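Gamma-glutamyltranspeptidase (Streptomyces lincolnensis, PDB 6J3A) probably acts as a gamma-glutamyltranspeptidase-like enzyme of the N-terminal nucleophile (Ntn) hydrolase group, homologous to LmbA. Local coordinates at residues A[24-29]-A[37-42]; A[115-120]-A[253-258]; A[214-219]-A[452-457]. All blocks are in the same frame, centred on the assembly; numbering follows the deposited sequence.

Interaction 1 (A[24-29]-A[37-42]); sequences QSAMAV and YDAAVA
Val29 is the main bump on segment 24-29. Its two methyls reach into the surface formed by Asp38, Ala39 and Ala42. Val29 CG1 is anti to the backbone N (chi1 170°) and lies 3.5 Å from Asp38 CB. Val29 CG1 is also 3.6 Å from Ala39 N, low against the backbone. The second methyl takes the next hollow, with Val29 CG2 3.7 Å from Ala42 CB. The Val29 and Asp38 side chains cross at nearly a right angle. The segments form an antiparallel helical hairpin, in which helix 20-31 turns back through a four-residue link into helix 36-50. The axes pass at 7.7 Å with an angle of 148°. Ala26 and Ala39 lie abreast, their CA atoms 4.3 Å apart. The small alanine side chains at this point are consistent with so close an approach. Each methyl nests against the other residue's carbonyl: Ala26 CB is 3.3 Å from Ala39 O, and Ala39 CB is 3.3 Å from Ala26 O. The carboxylate of Asp38 points to other partners. OD2 hydrogen-bonds Thr124 OG1 and OD1 accepts from Lys125 N, which ties the start of helix 36-50 to the link between helices 111-122 and 127-140. On helix 20-31, Gln24 NE2 bonds Glu31 OE1 of the second subunit.

Interaction 2 (A[115-120]-A[253-258]); sequences WMLLLR and WSATYE
Leu117 reaches toward Ala255 and Tyr257 with chi1 at -105°, well off a staggered position, while chi2 of -170° keeps CD1 anti to CA. Leu117 is thus stretched outward from the helix, with CD1 at its tip. Tyr257 has CG anti to its carbonyl carbon (chi1 -76°), and this swings the ring back toward the helix. Leu117 CD1 is the methyl that makes the contact. Leu117 CD1 lies 3.3 Å from Ala255 O and rests against the peptide. Leu117 CD1 is also 4.0 Å from Ala255 CB. On the Tyr257 side, Leu117 CD1 approaches CE2 of the ring obliquely at 4.3 Å. The methyl therefore fits into the angle between the backbone of Ala255 and the Tyr257 ring. No hydrogen bond joins the two segments. The Tyr257 hydroxyl does come near the helix, but its OH stays 3.9 Å from Leu117 O. Its polar partner is Asp121 OD2, one residue past the segment, and this bond helps to set the ring beside the helix. Asp113 OD2, two residues before segment 115-120, accepts a hydrogen bond from Ala255 N and holds the loop to the same helix. Above the Trp253 ring, toward its rim, Ala255 N stands 3.4 Å off the plane, so the backbone folds over that indole before the strand begins. Leu75 of strand 73-77 touches Leu117, Leu118 and Tyr257, and that strand pairs with strand 256-265 through backbone bonds at Cys76 and Val74. Helix 111-122 is thus packed on the start of strand 256-265 and on its neighbour. Helices laid against the faces of central beta-sheets are the mark of the four-layered alpha-beta-beta-alpha Ntn hydrolase fold.

Interaction 3 (A[214-219]-A[452-457]); sequences EVWRTG and LGFPLG
Trp216 and Phe454 carry the whole contact between these segments. The side chains come from opposite directions and meet at their rims. Trp216 CH2 lies 3.9 Å from Phe454 CE1, and Trp216 CZ3 is equally close to Phe454 CZ. The ring planes differ by only 4°, yet the centroids are 6.0 Å apart, so neither ring covers the other. Trp216 has CG anti to the backbone N (chi1 -176°), which sends the indole away from the helix toward Phe454. Leu452 CB sits above one face of the Phe454 ring, toward its rim. This part is buried. The polar side of segment 214-219 is looser and nearer to solvent. There Arg217 NH1 forms a salt bridge with Glu214 OE1 at 2.7 Å, meeting the carboxylate on its syn side but tilted 28° out of its plane. Thr218 turns back on the helix: its OG1 bonds Glu214 O at 2.8 Å, while its backbone N bonds the same oxygen from the opposite face. Phe112 of helix 111-122 stacks with Trp216, which Trp192 (helix 186-200) and Ile221 (helix 220-229) also touch. Phe454, on the short strand 454-455 paired antiparallel with strand 448-449, meets Leu188 of helix 186-200.

How the interactions relate
Interactions 1 and 2 are neighbours, with centres 17 Å apart. Helix 36-50 packs on helix 111-122: Val41 CG2 is 3.6 Å from Trp115 O, and Asp38 OD1 is 3.5 Å from Leu119 CD1. Interaction 2 also adjoins interaction 3, 16 Å away between centres. There Arg217 NH2 makes a probable hydrogen bond to Trp253 O at 2.9 Å. The segments of these two contacts alternate along the chain. Interactions 1 and 3 do not touch; their nearest atoms are about 12 Å apart. Interaction 2 thus lies between the subunit-facing hairpin and the aromatic pair. In gamma-glutamyltranspeptidases the nucleophile is the N-terminal threonine of the small subunit; the three contacts probably contribute no such residue.

Interaction 1 (A[24-29]-A[37-42])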
# COMPACT_ATOMS: atom_id res chain seq x y z
N GLN A 24 4.02 6.77 5.62
CA GLN A 24 3.27 6.52 6.84
C GLN A 24 3.62 7.52 7.94
O GLN A 24 2.77 7.84 8.78
CB GLN A 24 3.49 5.08 7.32
CG GLN A 24 2.67 4.63 8.53
CD GLN A 24 1.21 5.05 8.48
OE1 GLN A 24 0.48 4.67 7.57
NE2 GLN A 24 0.77 5.86 9.47
N SER A 25 4.86 8.02 7.92
CA SER A 25 5.31 9.00 8.91
C SER A 25 4.61 10.34 8.65
O SER A 25 4.13 10.99 9.58
CB SER A 25 6.83 9.17 8.88
OG SER A 25 7.51 7.99 9.28
N ALA A 26 4.56 10.72 7.37
CA ALA A 26 3.82 11.91 6.95
C ALA A 26 2.32 11.78 7.25
O ALA A 26 1.67 12.73 7.69
CB ALA A 26 4.03 12.14 5.46
N MET A 27 1.78 10.58 7.04
CA MET A 27 0.39 10.31 7.34
C MET A 27 0.11 10.39 8.83
O MET A 27 -0.94 10.88 9.24
CB MET A 27 0.02 8.92 6.84
CG MET A 27 -1.45 8.59 6.95
SD MET A 27 -2.39 9.55 5.76
CE MET A 27 -4.04 9.40 6.43
N ALA A 28 1.05 9.90 9.63
CA ALA A 28 0.98 10.03 11.09
C ALA A 28 0.77 11.49 11.53
O ALA A 28 0.03 11.76 12.47
CB ALA A 28 2.23 9.45 11.75
N VAL A 29 1.42 12.42 10.84
CA VAL A 29 1.28 13.84 11.13
C VAL A 29 -0.14 14.31 10.82
O VAL A 29 -0.71 15.10 11.59
CB VAL A 29 2.34 14.65 10.36
CG1 VAL A 29 2.07 16.15 10.46
CG2 VAL A 29 3.72 14.32 10.91
N TYR A 37 1.59 20.27 4.74
CA TYR A 37 2.91 20.86 4.80
C TYR A 37 3.68 20.32 6.00
O TYR A 37 4.80 19.85 5.83
CB TYR A 37 2.82 22.40 4.75
CG TYR A 37 1.93 22.81 3.59
CD1 TYR A 37 2.25 22.45 2.28
CD2 TYR A 37 0.71 23.46 3.81
CE1 TYR A 37 1.41 22.76 1.22
CE2 TYR A 37 -0.13 23.78 2.75
CZ TYR A 37 0.22 23.42 1.46
OH TYR A 37 -0.61 23.74 0.42
N ASP A 38 3.06 20.33 7.18
CA ASP A 38 3.60 19.62 8.34
C ASP A 38 4.01 18.20 7.93
O ASP A 38 5.11 17.73 8.24
CB ASP A 38 2.56 19.48 9.44
CG ASP A 38 2.15 20.80 10.03
OD1 ASP A 38 3.02 21.56 10.46
OD2 ASP A 38 0.93 21.07 10.09
N ALA A 39 3.09 17.53 7.24
CA ALA A 39 3.28 16.15 6.85
C ALA A 39 4.50 15.98 5.97
O ALA A 39 5.34 15.12 6.22
CB ALA A 39 2.05 15.64 6.13
N ALA A 40 4.59 16.81 4.94
CA ALA A 40 5.66 16.71 3.96
C ALA A 40 7.04 16.97 4.57
O ALA A 40 8.02 16.33 4.18
CB ALA A 40 5.40 17.66 2.82
N VAL A 41 7.10 17.92 5.51
CA VAL A 41 8.34 18.19 6.24
C VAL A 41 8.78 16.91 6.96
O VAL A 41 9.91 16.45 6.77
CB VAL A 41 8.20 19.37 7.22
CG1 VAL A 41 9.44 19.51 8.10
CG2 VAL A 41 7.99 20.67 6.46
N ALA A 42 7.89 16.34 7.76
CA ALA A 42 8.18 15.09 8.47
C ALA A 42 8.67 13.98 7.55
O ALA A 42 9.72 13.37 7.80
CB ALA A 42 6.96 14.61 9.22

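Interaction 2 (A[115-120]-A[253-258])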
# COMPACT_ATOMS: atom_id res chain seq x y z
N TRP A 115 12.55 23.52 3.73
CA TRP A 115 11.61 22.83 4.61
C TRP A 115 11.28 23.66 5.86
O TRP A 115 10.17 23.57 6.39
CB TRP A 115 12.15 21.46 5.04
CG TRP A 115 12.26 20.46 3.92
CD1 TRP A 115 13.39 19.82 3.48
CD2 TRP A 115 11.19 19.98 3.10
NE1 TRP A 115 13.09 18.97 2.44
CE2 TRP A 115 11.75 19.06 2.18
CE3 TRP A 115 9.81 20.24 3.05
CZ2 TRP A 115 10.98 18.39 1.23
CZ3 TRP A 115 9.05 19.57 2.10
CH2 TRP A 115 9.63 18.66 1.20
N MET A 116 12.24 24.45 6.31
CA MET A 116 12.03 25.34 7.44
C MET A 116 11.07 26.44 7.05
O MET A 116 10.21 26.81 7.83
CB MET A 116 13.34 25.96 7.93
CG MET A 116 14.27 25.04 8.71
SD MET A 116 13.47 24.01 9.96
CE MET A 116 13.22 22.52 9.01
N LEU A 117 11.24 26.98 5.84
CA LEU A 117 10.33 28.02 5.34
C LEU A 117 8.91 27.49 5.23
O LEU A 117 7.96 28.14 5.66
CB LEU A 117 10.77 28.57 3.98
CG LEU A 117 11.42 29.96 3.92
CD1 LEU A 117 11.54 30.38 2.47
CD2 LEU A 117 10.66 31.04 4.68
N LEU A 118 8.79 26.30 4.63
CA LEU A 118 7.49 25.65 4.49
C LEU A 118 6.80 25.49 5.84
O LEU A 118 5.67 25.92 6.02
CB LEU A 118 7.65 24.29 3.81
CG LEU A 118 6.33 23.68 3.31
CD1 LEU A 118 5.70 24.47 2.16
CD2 LEU A 118 6.56 22.25 2.87
N LEU A 119 7.51 24.90 6.79
CA LEU A 119 7.00 24.72 8.13
C LEU A 119 6.58 26.06 8.76
O LEU A 119 5.53 26.16 9.36
CB LEU A 119 8.03 24.01 9.01
CG LEU A 119 7.55 23.37 10.32
CD1 LEU A 119 6.45 22.34 10.08
CD2 LEU A 119 8.70 22.70 11.06
N ARG A 120 7.40 27.09 8.60
CA ARG A 120 7.16 28.37 9.24
C ARG A 120 5.95 29.10 8.68
O ARG A 120 5.14 29.65 9.43
CB ARG A 120 8.40 29.26 9.12
CG ARG A 120 8.32 30.54 9.94
CD ARG A 120 9.34 31.57 9.48
NE ARG A 120 9.10 31.98 8.10
CZ ARG A 120 9.70 33.00 7.48
NH1 ARG A 120 10.60 33.76 8.11
NH2 ARG A 120 9.39 33.26 6.22
N TRP A 253 22.52 32.84 2.03
CA TRP A 253 21.53 32.15 1.19
C TRP A 253 20.29 31.72 1.97
O TRP A 253 20.39 31.16 3.04
CB TRP A 253 22.13 30.93 0.47
CG TRP A 253 21.17 30.32 -0.53
CD1 TRP A 253 21.04 30.63 -1.85
CD2 TRP A 253 20.16 29.34 -0.25
NE1 TRP A 253 20.03 29.90 -2.42
CE2 TRP A 253 19.47 29.10 -1.46
CE3 TRP A 253 19.78 28.65 0.90
CZ2 TRP A 253 18.42 28.18 -1.55
CZ3 TRP A 253 18.74 27.74 0.81
CH2 TRP A 253 18.07 27.52 -0.41
N SER A 254 19.14 31.98 1.38
CA SER A 254 17.85 31.54 1.88
C SER A 254 17.09 30.93 0.73
O SER A 254 17.31 31.28 -0.44
CB SER A 254 17.03 32.72 2.41
OG SER A 254 17.59 33.24 3.60
N ALA A 255 16.18 30.03 1.06
CA ALA A 255 15.21 29.55 0.09
C ALA A 255 14.25 30.70 -0.22
O ALA A 255 13.98 31.55 0.64
CB ALA A 255 14.46 28.36 0.66
N THR A 256 13.77 30.72 -1.46
CA THR A 256 12.87 31.78 -1.93
C THR A 256 11.61 31.21 -2.55
O THR A 256 11.58 30.03 -2.91
CB THR A 256 13.55 32.66 -2.98
OG1 THR A 256 14.10 31.84 -4.01
CG2 THR A 256 14.64 33.48 -2.35
N TYR A 257 10.59 32.06 -2.69
CA TYR A 257 9.31 31.71 -3.32
C TYR A 257 9.25 32.24 -4.75
O TYR A 257 9.87 33.24 -5.07
CB TYR A 257 8.14 32.30 -2.54
CG TYR A 257 7.79 31.60 -1.24
CD1 TYR A 257 7.18 30.33 -1.24
CD2 TYR A 257 8.00 32.22 -0.01
CE1 TYR A 257 6.83 29.71 -0.05
CE2 TYR A 257 7.66 31.60 1.18
CZ TYR A 257 7.07 30.35 1.16
OH TYR A 257 6.72 29.73 2.35
N GLU A 258 8.49 31.55 -5.61
CA GLU A 258 8.32 31.94 -7.01
C GLU A 258 6.96 31.57 -7.56
O GLU A 258 6.28 30.69 -7.04
CB GLU A 258 9.37 31.27 -7.88
CG GLU A 258 10.73 31.87 -7.70
CD GLU A 258 11.82 31.13 -8.42
OE1 GLU A 258 11.51 30.31 -9.32
OE2 GLU A 258 12.99 31.39 -8.07

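Interaction 3 (A[214-219]-A[452-457])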
# COMPACT_ATOMS: atom_id res chain seq x y z
N GLU A 214 19.01 29.64 11.31
CA GLU A 214 20.29 30.25 11.64
C GLU A 214 21.34 29.28 12.17
O GLU A 214 22.54 29.50 11.97
CB GLU A 214 20.09 31.39 12.64
CG GLU A 214 19.29 32.56 12.06
CD GLU A 214 19.92 33.19 10.82
OE1 GLU A 214 19.16 33.65 9.95
OE2 GLU A 214 21.18 33.21 10.72
N VAL A 215 20.90 28.22 12.85
CA VAL A 215 21.80 27.15 13.26
C VAL A 215 22.39 26.42 12.05
O VAL A 215 23.58 26.12 12.02
CB VAL A 215 21.09 26.16 14.21
CG1 VAL A 215 21.94 24.92 14.47
CG2 VAL A 215 20.79 26.86 15.53
N TRP A 216 21.55 26.14 11.06
CA TRP A 216 22.02 25.58 9.80
C TRP A 216 22.96 26.55 9.07
O TRP A 216 23.96 26.13 8.48
CB TRP A 216 20.86 25.21 8.87
CG TRP A 216 21.34 24.54 7.61
CD1 TRP A 216 21.86 25.16 6.51
CD2 TRP A 216 21.42 23.14 7.36
NE1 TRP A 216 22.24 24.23 5.58
CE2 TRP A 216 21.97 22.98 6.07
CE3 TRP A 216 21.06 22.00 8.08
CZ2 TRP A 216 22.18 21.72 5.49
CZ3 TRP A 216 21.27 20.75 7.50
CH2 TRP A 216 21.83 20.62 6.21
N ARG A 217 22.61 27.82 9.12
CA ARG A 217 23.24 28.87 8.30
C ARG A 217 24.53 29.45 8.84
O ARG A 217 25.46 29.71 8.07
CB ARG A 217 22.26 30.03 8.17
CG ARG A 217 22.24 30.64 6.80
CD ARG A 217 20.83 30.71 6.29
NE ARG A 217 20.06 31.71 7.02
CZ ARG A 217 19.44 32.75 6.47
NH1 ARG A 217 18.76 33.58 7.25
NH2 ARG A 217 19.48 32.98 5.15
N THR A 218 24.54 29.73 10.14
CA THR A 218 25.68 30.33 10.84
C THR A 218 26.20 29.53 12.03
O THR A 218 27.27 29.85 12.55
CB THR A 218 25.32 31.74 11.34
OG1 THR A 218 24.22 31.66 12.26
CG2 THR A 218 24.95 32.65 10.17
N GLY A 219 25.45 28.51 12.46
CA GLY A 219 25.74 27.77 13.69
C GLY A 219 26.65 26.56 13.49
O GLY A 219 27.42 26.49 12.53
N LEU A 452 28.35 15.83 11.73
CA LEU A 452 26.93 15.88 11.35
C LEU A 452 26.29 14.54 10.97
O LEU A 452 25.11 14.31 11.27
CB LEU A 452 26.74 16.87 10.20
CG LEU A 452 27.20 18.29 10.49
CD1 LEU A 452 26.87 19.13 9.27
CD2 LEU A 452 26.61 18.90 11.76
N GLY A 453 27.04 13.68 10.29
CA GLY A 453 26.56 12.36 9.93
C GLY A 453 26.13 12.24 8.48
O GLY A 453 25.71 11.17 8.07
N PHE A 454 26.22 13.32 7.72
CA PHE A 454 25.82 13.30 6.30
C PHE A 454 26.77 14.16 5.47
O PHE A 454 27.43 15.04 6.02
CB PHE A 454 24.37 13.79 6.12
CG PHE A 454 24.10 15.13 6.73
CD1 PHE A 454 24.36 16.30 6.03
CD2 PHE A 454 23.61 15.23 8.03
CE1 PHE A 454 24.12 17.54 6.60
CE2 PHE A 454 23.37 16.47 8.61
CZ PHE A 454 23.62 17.63 7.89
N PRO A 455 26.83 13.92 4.14
CA PRO A 455 27.70 14.68 3.25
C PRO A 455 27.04 15.88 2.56
O PRO A 455 25.83 16.06 2.60
CB PRO A 455 28.07 13.64 2.19
CG PRO A 455 26.87 12.76 2.09
CD PRO A 455 26.13 12.85 3.40
N LEU A 456 27.89 16.67 1.92
CA LEU A 456 27.48 17.71 0.99
C LEU A 456 26.99 17.14 -0.36
O LEU A 456 27.29 15.99 -0.73
CB LEU A 456 28.63 18.68 0.73
CG LEU A 456 28.94 19.64 1.88
CD1 LEU A 456 30.37 20.14 1.80
CD2 LEU A 456 27.97 20.82 1.87
N GLY A 457 26.27 17.99 -1.08
CA GLY A 457 25.66 17.63 -2.35
C GLY A 457 26.63 17.67 -3.51
O GLY A 457 27.83 17.87 -3.31